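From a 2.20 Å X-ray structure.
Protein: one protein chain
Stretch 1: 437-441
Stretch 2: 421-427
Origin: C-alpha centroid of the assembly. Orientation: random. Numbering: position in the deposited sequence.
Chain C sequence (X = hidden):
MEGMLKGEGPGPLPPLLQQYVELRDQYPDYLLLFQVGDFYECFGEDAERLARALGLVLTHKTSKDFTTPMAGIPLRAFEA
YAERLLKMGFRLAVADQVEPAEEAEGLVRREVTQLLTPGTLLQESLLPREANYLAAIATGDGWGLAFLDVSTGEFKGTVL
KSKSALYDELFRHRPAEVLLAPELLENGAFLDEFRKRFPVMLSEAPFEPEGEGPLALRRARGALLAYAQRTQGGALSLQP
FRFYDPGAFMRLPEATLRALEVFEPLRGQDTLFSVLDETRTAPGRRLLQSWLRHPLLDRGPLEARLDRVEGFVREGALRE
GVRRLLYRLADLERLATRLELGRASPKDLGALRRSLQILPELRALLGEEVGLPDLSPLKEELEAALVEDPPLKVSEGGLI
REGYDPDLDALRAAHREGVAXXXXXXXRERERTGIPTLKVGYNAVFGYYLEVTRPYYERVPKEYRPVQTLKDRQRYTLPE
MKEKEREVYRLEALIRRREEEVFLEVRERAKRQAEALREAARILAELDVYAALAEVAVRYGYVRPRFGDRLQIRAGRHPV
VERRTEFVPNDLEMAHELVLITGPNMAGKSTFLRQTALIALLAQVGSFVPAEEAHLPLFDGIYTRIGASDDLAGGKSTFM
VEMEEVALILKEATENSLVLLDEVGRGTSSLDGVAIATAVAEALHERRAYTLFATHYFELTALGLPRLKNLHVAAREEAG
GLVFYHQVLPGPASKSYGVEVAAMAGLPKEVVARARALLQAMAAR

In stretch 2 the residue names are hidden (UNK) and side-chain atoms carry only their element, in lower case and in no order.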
ATOM      1  N   THR C 437     -54.714 -26.196  -9.667  1.00 39.29           N
ATOM      2  CA  THR C 437     -53.445 -25.589  -9.276  1.00 38.79           C
ATOM      3  C   THR C 437     -52.735 -26.250  -8.093  1.00 38.58           C
ATOM      4  O   THR C 437     -51.749 -25.717  -7.587  1.00 38.74           O
ATOM      5  CB  THR C 437     -53.626 -24.096  -8.961  1.00 38.91           C
ATOM      6  OG1 THR C 437     -54.679 -23.932  -8.003  1.00 38.88           O
ATOM      7  CG2 THR C 437     -53.960 -23.325 -10.229  1.00 38.87           C
ATOM      8  N   LEU C 438     -53.225 -27.404  -7.644  1.00 38.17           N
ATOM      9  CA  LEU C 438     -52.584 -28.102  -6.527  1.00 37.51           C
ATOM     10  C   LEU C 438     -51.143 -28.408  -6.917  1.00 37.38           C
ATOM     11  O   LEU C 438     -50.847 -28.672  -8.081  1.00 37.06           O
ATOM     12  CB  LEU C 438     -53.324 -29.403  -6.199  1.00 37.19           C
ATOM     13  CG  LEU C 438     -52.757 -30.300  -5.089  1.00 37.05           C
ATOM     14  CD1 LEU C 438     -53.844 -31.223  -4.581  1.00 36.64           C
ATOM     15  CD2 LEU C 438     -51.559 -31.103  -5.604  1.00 36.81           C
ATOM     16  N   LYS C 439     -50.246 -28.368  -5.944  1.00 37.28           N
ATOM     17  CA  LYS C 439     -48.851 -28.637  -6.233  1.00 37.38           C
ATOM     18  C   LYS C 439     -48.120 -29.420  -5.169  1.00 36.91           C
ATOM     19  O   LYS C 439     -48.477 -29.384  -3.998  1.00 36.90           O
ATOM     20  CB  LYS C 439     -48.100 -27.317  -6.490  1.00 37.80           C
ATOM     21  CG  LYS C 439     -48.275 -26.791  -7.910  1.00 38.77           C
ATOM     22  CD  LYS C 439     -47.441 -25.540  -8.182  1.00 39.22           C
ATOM     23  CE  LYS C 439     -47.937 -24.350  -7.381  1.00 39.63           C
ATOM     24  NZ  LYS C 439     -47.202 -23.094  -7.728  1.00 40.03           N
ATOM     25  N   VAL C 440     -47.104 -30.154  -5.606  1.00 36.59           N
ATOM     26  CA  VAL C 440     -46.243 -30.899  -4.704  1.00 36.20           C
ATOM     27  C   VAL C 440     -44.950 -30.091  -4.716  1.00 36.15           C
ATOM     28  O   VAL C 440     -44.295 -29.972  -5.750  1.00 36.22           O
ATOM     29  CB  VAL C 440     -45.947 -32.326  -5.210  1.00 36.31           C
ATOM     30  CG1 VAL C 440     -44.747 -32.901  -4.452  1.00 35.94           C
ATOM     31  CG2 VAL C 440     -47.171 -33.217  -5.007  1.00 35.82           C
ATOM     32  N   GLY C 441     -44.594 -29.513  -3.579  1.00 36.18           N
ATOM     33  CA  GLY C 441     -43.384 -28.721  -3.523  1.00 36.09           C
ATOM     34  C   GLY C 441     -42.447 -29.235  -2.463  1.00 36.22           C
ATOM     35  O   GLY C 441     -42.705 -30.271  -1.834  1.00 36.14           O
ATOM     36  N   UNK C 421     -41.775 -40.182  -7.921  1.00 45.90           N
ATOM     37  CA  UNK C 421     -42.942 -40.456  -7.101  1.00 45.86           C
ATOM     38  C   UNK C 421     -43.720 -39.183  -6.788  1.00 45.77           C
ATOM     39  O   UNK C 421     -44.936 -39.131  -6.964  1.00 45.62           O
ATOM     40  o   UNK C 421     -46.749 -41.276  -2.001  1.00 48.18           O
ATOM     41  c   UNK C 421     -45.595 -42.247  -3.847  1.00 47.75           C
ATOM     42  c   UNK C 421     -42.520 -41.103  -5.784  1.00 46.53           C
ATOM     43  c   UNK C 421     -44.558 -42.204  -4.768  1.00 47.36           C
ATOM     44  c   UNK C 421     -44.821 -40.181  -2.888  1.00 47.74           C
ATOM     45  c   UNK C 421     -43.638 -41.158  -4.767  1.00 47.21           C
ATOM     46  c   UNK C 421     -43.787 -40.149  -3.812  1.00 47.44           C
ATOM     47  c   UNK C 421     -45.721 -41.235  -2.910  1.00 47.82           C
ATOM     48  N   UNK C 422     -43.016 -38.159  -6.311  1.00 45.33           N
ATOM     49  CA  UNK C 422     -43.671 -36.908  -5.956  1.00 45.35           C
ATOM     50  C   UNK C 422     -44.313 -36.205  -7.140  1.00 45.31           C
ATOM     51  O   UNK C 422     -45.383 -35.603  -7.007  1.00 44.96           O
ATOM     52  c   UNK C 422     -43.116 -36.419  -2.815  1.00 44.97           C
ATOM     53  c   UNK C 422     -40.989 -37.037  -3.729  1.00 44.92           C
ATOM     54  c   UNK C 422     -41.476 -37.478  -1.408  1.00 44.98           C
ATOM     55  c   UNK C 422     -42.736 -36.917  -1.571  1.00 44.93           C
ATOM     56  c   UNK C 422     -40.600 -37.537  -2.488  1.00 44.65           C
ATOM     57  c   UNK C 422     -42.250 -36.475  -3.905  1.00 45.00           C
ATOM     58  c   UNK C 422     -42.688 -35.974  -5.249  1.00 45.04           C
ATOM     59  N   UNK C 423     -43.671 -36.291  -8.298  1.00 45.22           N
ATOM     60  CA  UNK C 423     -44.202 -35.664  -9.496  1.00 45.39           C
ATOM     61  C   UNK C 423     -45.524 -36.325  -9.863  1.00 45.44           C
ATOM     62  O   UNK C 423     -46.477 -35.656 -10.266  1.00 45.36           O
ATOM     63  c   UNK C 423     -43.472 -33.494 -11.538  1.00 46.00           C
ATOM     64  c   UNK C 423     -42.468 -35.279 -12.960  1.00 46.29           C
ATOM     65  c   UNK C 423     -43.213 -35.810 -10.652  1.00 45.79           C
ATOM     66  c   UNK C 423     -43.505 -34.971 -11.895  1.00 45.88           C
ATOM     67  N   UNK C 424     -45.575 -37.645  -9.719  1.00 45.52           N
ATOM     68  CA  UNK C 424     -46.781 -38.409 -10.019  1.00 45.49           C
ATOM     69  C   UNK C 424     -47.855 -38.111  -8.983  1.00 45.30           C
ATOM     70  O   UNK C 424     -49.039 -38.060  -9.304  1.00 45.40           O
ATOM     71  o   UNK C 424     -45.308 -42.466 -10.142  1.00 48.13           O
ATOM     72  o   UNK C 424     -43.830 -41.770 -11.622  1.00 48.58           O
ATOM     73  c   UNK C 424     -44.898 -41.629 -10.983  1.00 47.86           C
ATOM     74  c   UNK C 424     -46.472 -39.905 -10.015  1.00 46.15           C
ATOM     75  c   UNK C 424     -45.734 -40.391 -11.251  1.00 47.22           C
ATOM     76  N   UNK C 425     -47.438 -37.919  -7.736  1.00 44.90           N
ATOM     77  CA  UNK C 425     -48.378 -37.627  -6.670  1.00 44.60           C
ATOM     78  C   UNK C 425     -49.131 -36.329  -6.969  1.00 44.47           C
ATOM     79  O   UNK C 425     -50.345 -36.257  -6.799  1.00 44.37           O
ATOM     80  c   UNK C 425     -48.526 -37.432  -4.091  1.00 44.50           C
ATOM     81  c   UNK C 425     -49.200 -38.781  -3.900  1.00 44.16           C
ATOM     82  c   UNK C 425     -47.696 -37.061  -2.864  1.00 44.06           C
ATOM     83  c   UNK C 425     -47.643 -37.503  -5.335  1.00 44.56           C
ATOM     84  N   UNK C 426     -48.411 -35.305  -7.417  1.00 44.32           N
ATOM     85  CA  UNK C 426     -49.036 -34.023  -7.724  1.00 44.30           C
ATOM     86  C   UNK C 426     -50.160 -34.206  -8.731  1.00 44.20           C
ATOM     87  O   UNK C 426     -51.206 -33.566  -8.628  1.00 43.88           O
ATOM     88  o   UNK C 426     -47.053 -29.831  -8.338  1.00 45.02           O
ATOM     89  c   UNK C 426     -48.018 -33.030  -8.296  1.00 44.45           C
ATOM     90  c   UNK C 426     -47.629 -30.646  -9.086  1.00 44.89           C
ATOM     91  o   UNK C 426     -47.441 -30.690 -10.319  1.00 45.09           O
ATOM     92  c   UNK C 426     -48.597 -31.629  -8.464  1.00 44.79           C
ATOM     93  N   UNK C 427     -49.935 -35.087  -9.701  1.00 44.12           N
ATOM     94  CA  UNK C 427     -50.917 -35.349 -10.741  1.00 44.36           C
ATOM     95  C   UNK C 427     -52.086 -36.196 -10.240  1.00 44.06           C
ATOM     96  O   UNK C 427     -53.230 -35.971 -10.626  1.00 43.74           O
ATOM     97  c   UNK C 427     -51.092 -35.979 -13.181  1.00 46.26           C
ATOM     98  c   UNK C 427     -51.645 -34.582 -13.443  1.00 47.18           C
ATOM     99  c   UNK C 427     -50.243 -36.027 -11.935  1.00 44.93           C
ATOM    100  o   UNK C 427     -50.844 -33.661 -13.738  1.00 47.50           O
ATOM    101  o   UNK C 427     -52.881 -34.405 -13.338  1.00 47.39           O
TER

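Position 421 opens the helical stretch with eight side-chain atoms: one carbon leading to a six-carbon ring that bears a single oxygen at its far end. They touch nothing on stretch 1. A phenol of this kind is tyrosine, Y421. Its side chain is out of reach of stretch 1, so this contact places no demand on it; its backbone O accepts a hydrogen bond from the N of position 425, one turn further along the helix.

Position 422 has seven side-chain carbons, one followed by a plain six-membered ring. Its CB lies 3.8 Å from CG1 of V440, an apolar contact, and the same methyl approaches the ring obliquely. Without a ring oxygen this is phenylalanine, F422. Its CA-to-CB bond points toward the strand. A purely hydrocarbon side chain suits this buried site, where a polar group would need a partner. Its backbone O is also covered, the O of F422 lying 3.6 Å from CG2 of V440.

Position 423 shows four carbons, forked at the second, and touches nothing on stretch 1. The fork one carbon beyond CB identifies leucine, L423. Its CA-to-CB bond points away from stretch 1 and the residue is exposed, so its identity is not set by this contact.

Position 424 carries three carbons, the third holding two oxygens, and none of them touches stretch 1. This carboxylate on a two-carbon arm is glutamate, E424. Its CA-to-CB bond too points away, and the residue is exposed, a natural setting for a charged group.

Position 425 again has four carbons forked at the second. Its CB meets CG2 of V440 at 4.3 Å, a looser apolar contact. The fork again means leucine, L425. The residue is buried, and its CA-to-CB bond points sideways to stretch 1; a branched hydrocarbon suits this buried position.

Position 426 has three carbons ending in two oxygens, one of which lies 2.8 Å from N of V440. The pattern is that of glutamate, E426. With chi1 and chi2 both t, its arm is extended and carries the carboxylate to the strand backbone, where OE2 accepts a hydrogen bond from V440 N at an angle of 160°. The same OE2 lies 3.0 Å from CA of K439, while CG packs 3.7 Å from O of L438.

Position 427 repeats the three carbons and terminal carboxylate, touching nothing on stretch 1, and gives a third glutamate, E427. Its CA-to-CB bond points away from stretch 1, leaving its charge exposed.

The contact centres on V440 and E426, whose CA atoms are 5.2 Å apart and which account for most of the 269 Å² buried. Helix and strand run roughly antiparallel, at 154°. V440 serves the helix in two ways: its methyls pack against F422, L425 and CB of E426, the last 3.4 Å from CG2 of V440, while its backbone N donates to the carboxylate. E426 likewise combines apolar packing through its arm with a polar tip, so one helical residue engages both the side chain and the main chain of the strand.

Stretch 2 421-427: YFLELEE
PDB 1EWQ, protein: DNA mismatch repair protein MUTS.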